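PDB 5FYD: 7beta-hydroxysteroid dehydrogenase from Collinsella aerofaciens, which catalyses the NADPH-dependent reduction of the 7-oxo group of 7-oxolithocholate to give ursodeoxycholate, working as a homodimer. Local coordinates for residues G187-P192 with L212-C217. Numbering follows the deposited sequence. Where two conformers were deposited one is given.
Sequences GTTLTP and LTPEEC
T189 and L212 meet in a single beta bridge, a worked example of two backbone hydrogen bonds tying a loop to the lead-in of a helix, with side chains packing alongside. L190 N donates to L212 O over 2.8 Å, nearly straight at 171°, and L212 N returns a longer 3.2 Å bond to T188 O. T189 CA makes a CA-H...O contact with L212 O (3.4 Å), and T189 CG2 lies 3.5 Å from that oxygen. Anti to the backbone N (chi1 -56° sets OG1 beside it instead), this methyl turns to the P214 ring, 4.1 Å from CD. T189 OG1 bonds to G187 O at 3.0 Å from above the carbonyl plane. In this Rossmann-fold short-chain dehydrogenase, the bridge joins the loop after strand 179-186 to the residues leading into helix 214-224; V20, touching T189 and P214, belongs like G19 near P214 to the NADP(+)-binding site. An alanine at T189 would probably leave G187 O without its hydroxyl partner and open a gap beside the proline ring. L190 O packs against P214 CD at 3.2 Å. With CG anti to the backbone N (chi1 -178°), L190 CD2 lies a loose 4.2 Å from CG2 of T213, whose OG1 caps the helix, accepting from E216 N.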
ATOM      1  N   GLY A 187     -11.639   7.288  -7.527  1.00 17.01           N
ATOM      2  CA  GLY A 187     -10.723   6.448  -8.246  1.00 17.74           C
ATOM      3  C   GLY A 187      -9.445   6.416  -7.433  1.00 19.51           C
ATOM      4  O   GLY A 187      -9.452   6.476  -6.207  1.00 20.76           O
ATOM      5  N   THR A 188      -8.331   6.375  -8.128  1.00 20.20           N
ATOM      6  CA  THR A 188      -7.040   6.365  -7.468  1.00 20.93           C
ATOM      7  C   THR A 188      -6.787   7.717  -6.799  1.00 21.32           C
ATOM      8  O   THR A 188      -6.939   8.764  -7.423  1.00 20.73           O
ATOM      9  CB  THR A 188      -5.970   5.990  -8.493  1.00 21.18           C
ATOM     10  OG1 THR A 188      -6.338   4.719  -9.045  1.00 21.46           O
ATOM     11  CG2 THR A 188      -4.603   5.930  -7.869  1.00 21.83           C
ATOM     12  N   THR A 189      -6.483   7.661  -5.510  1.00 21.06           N
ATOM     13  CA  THR A 189      -6.392   8.825  -4.656  1.00 23.65           C
ATOM     14  C   THR A 189      -5.005   8.841  -4.002  1.00 25.09           C
ATOM     15  O   THR A 189      -4.495   7.800  -3.611  1.00 24.84           O
ATOM     16  CB  THR A 189      -7.475   8.767  -3.561  1.00 25.42           C
ATOM     17  OG1 THR A 189      -8.779   8.640  -4.169  1.00 25.63           O
ATOM     18  CG2 THR A 189      -7.427  10.004  -2.693  1.00 25.35           C
ATOM     19  N   LEU A 190      -4.415  10.020  -3.910  1.00 27.83           N
ATOM     20  CA  LEU A 190      -3.083  10.177  -3.328  1.00 32.82           C
ATOM     21  C   LEU A 190      -3.162   9.982  -1.815  1.00 35.38           C
ATOM     22  O   LEU A 190      -3.739  10.797  -1.104  1.00 37.20           O
ATOM     23  CB  LEU A 190      -2.534  11.554  -3.671  1.00 34.24           C
ATOM     24  CG  LEU A 190      -1.121  11.936  -3.206  1.00 36.49           C
ATOM     25  CD1 LEU A 190      -0.065  11.131  -3.945  1.00 36.88           C
ATOM     26  CD2 LEU A 190      -0.910  13.424  -3.421  1.00 36.94           C
ATOM     27  N   THR A 191      -2.623   8.862  -1.352  1.00 39.40           N
ATOM     28  CA  THR A 191      -2.540   8.523   0.063  1.00 42.31           C
ATOM     29  C   THR A 191      -1.086   8.127   0.366  1.00 48.27           C
ATOM     30  O   THR A 191      -0.272   7.994  -0.570  1.00 47.09           O
ATOM     31  CB  THR A 191      -3.508   7.372   0.399  1.00 44.13           C
ATOM     32  OG1 THR A 191      -3.219   6.232  -0.418  1.00 49.44           O
ATOM     33  CG2 THR A 191      -4.956   7.800   0.153  1.00 43.59           C
ATOM     34  N   PRO A 192      -0.738   7.966   1.665  1.00 51.22           N
ATOM     35  CA  PRO A 192       0.578   7.377   1.966  1.00 50.94           C
ATOM     36  C   PRO A 192       0.613   5.905   1.559  1.00 49.90           C
ATOM     37  O   PRO A 192       1.651   5.412   1.119  1.00 49.97           O
ATOM     38  CB  PRO A 192       0.725   7.543   3.490  1.00 52.71           C
ATOM     39  CG  PRO A 192      -0.457   8.334   3.955  1.00 53.27           C
ATOM     40  CD  PRO A 192      -1.506   8.273   2.889  1.00 51.91           C
ATOM     41  N   LEU A 212      -6.200  11.909  -7.655  1.00 29.89           N
ATOM     42  CA  LEU A 212      -6.703  13.123  -7.039  1.00 26.60           C
ATOM     43  C   LEU A 212      -6.215  13.166  -5.609  1.00 21.59           C
ATOM     44  O   LEU A 212      -5.953  12.135  -5.022  1.00 21.26           O
ATOM     45  CB  LEU A 212      -8.242  13.119  -7.040  1.00 29.02           C
ATOM     46  CG  LEU A 212      -8.909  12.935  -8.403  1.00 31.00           C
ATOM     47  CD1 LEU A 212     -10.406  12.753  -8.206  1.00 32.18           C
ATOM     48  CD2 LEU A 212      -8.625  14.113  -9.327  1.00 30.77           C
ATOM     49  N   THR A 213      -6.105  14.356  -5.048  1.00 19.93           N
ATOM     50  CA  THR A 213      -5.831  14.490  -3.619  1.00 19.67           C
ATOM     51  C   THR A 213      -7.109  14.276  -2.817  1.00 17.61           C
ATOM     52  O   THR A 213      -8.214  14.531  -3.319  1.00 16.67           O
ATOM     53  CB  THR A 213      -5.252  15.848  -3.238  1.00 21.04           C
ATOM     54  OG1 THR A 213      -6.256  16.869  -3.351  1.00 19.97           O
ATOM     55  CG2 THR A 213      -4.012  16.179  -4.101  1.00 21.90           C
ATOM     56  N   PRO A 214      -6.972  13.806  -1.575  1.00 17.57           N
ATOM     57  CA  PRO A 214      -8.168  13.663  -0.736  1.00 16.97           C
ATOM     58  C   PRO A 214      -8.969  14.966  -0.635  1.00 17.17           C
ATOM     59  O   PRO A 214     -10.208  14.953  -0.688  1.00 16.21           O
ATOM     60  CB  PRO A 214      -7.594  13.267   0.624  1.00 17.41           C
ATOM     61  CG  PRO A 214      -6.271  12.625   0.322  1.00 18.18           C
ATOM     62  CD  PRO A 214      -5.756  13.292  -0.917  1.00 18.28           C
ATOM     63  N   GLU A 215      -8.266  16.090  -0.504  1.00 18.55           N
ATOM     64  CA  GLU A 215      -8.927  17.387  -0.397  1.00 20.10           C
ATOM     65  C   GLU A 215      -9.772  17.746  -1.604  1.00 19.51           C
ATOM     66  O   GLU A 215     -10.854  18.296  -1.431  1.00 18.06           O
ATOM     67  CB  GLU A 215      -7.923  18.504  -0.121  1.00 24.74           C
ATOM     68  CG  GLU A 215      -7.516  18.522   1.334  1.00 30.20           C
ATOM     69  CD  GLU A 215      -6.460  19.556   1.665  1.00 35.01           C
ATOM     70  OE1 GLU A 215      -6.295  20.544   0.906  1.00 40.32           O
ATOM     71  OE2 GLU A 215      -5.803  19.369   2.710  1.00 39.82           O
ATOM     72  N   GLU A 216      -9.290  17.464  -2.814  1.00 19.12           N
ATOM     73  CA  GLU A 216     -10.048  17.791  -4.023  0.50 19.95           C
ATOM     74  C   GLU A 216     -11.297  16.917  -4.145  1.00 18.52           C
ATOM     75  O   GLU A 216     -12.345  17.384  -4.605  1.00 18.44           O
ATOM     76  CB  GLU A 216      -9.149  17.712  -5.264  0.50 21.38           C
ATOM     77  CG  GLU A 216      -8.297  18.967  -5.399  0.50 22.58           C
ATOM     78  CD  GLU A 216      -6.853  18.672  -5.708  0.50 23.82           C
ATOM     79  OE1 GLU A 216      -6.592  17.659  -6.394  0.50 24.13           O
ATOM     80  OE2 GLU A 216      -5.986  19.449  -5.239  0.50 24.27           O
ATOM     81  N   CYS A 217     -11.198  15.660  -3.699  1.00 16.84           N
ATOM     82  CA  CYS A 217     -12.367  14.770  -3.652  1.00 16.62           C
ATOM     83  C   CYS A 217     -13.436  15.305  -2.703  1.00 15.97           C
ATOM     84  O   CYS A 217     -14.615  15.389  -3.060  1.00 14.79           O
ATOM     85  CB  CYS A 217     -11.999  13.381  -3.176  1.00 16.81           C
ATOM     86  SG  CYS A 217     -10.874  12.543  -4.315  1.00 19.40           S
TER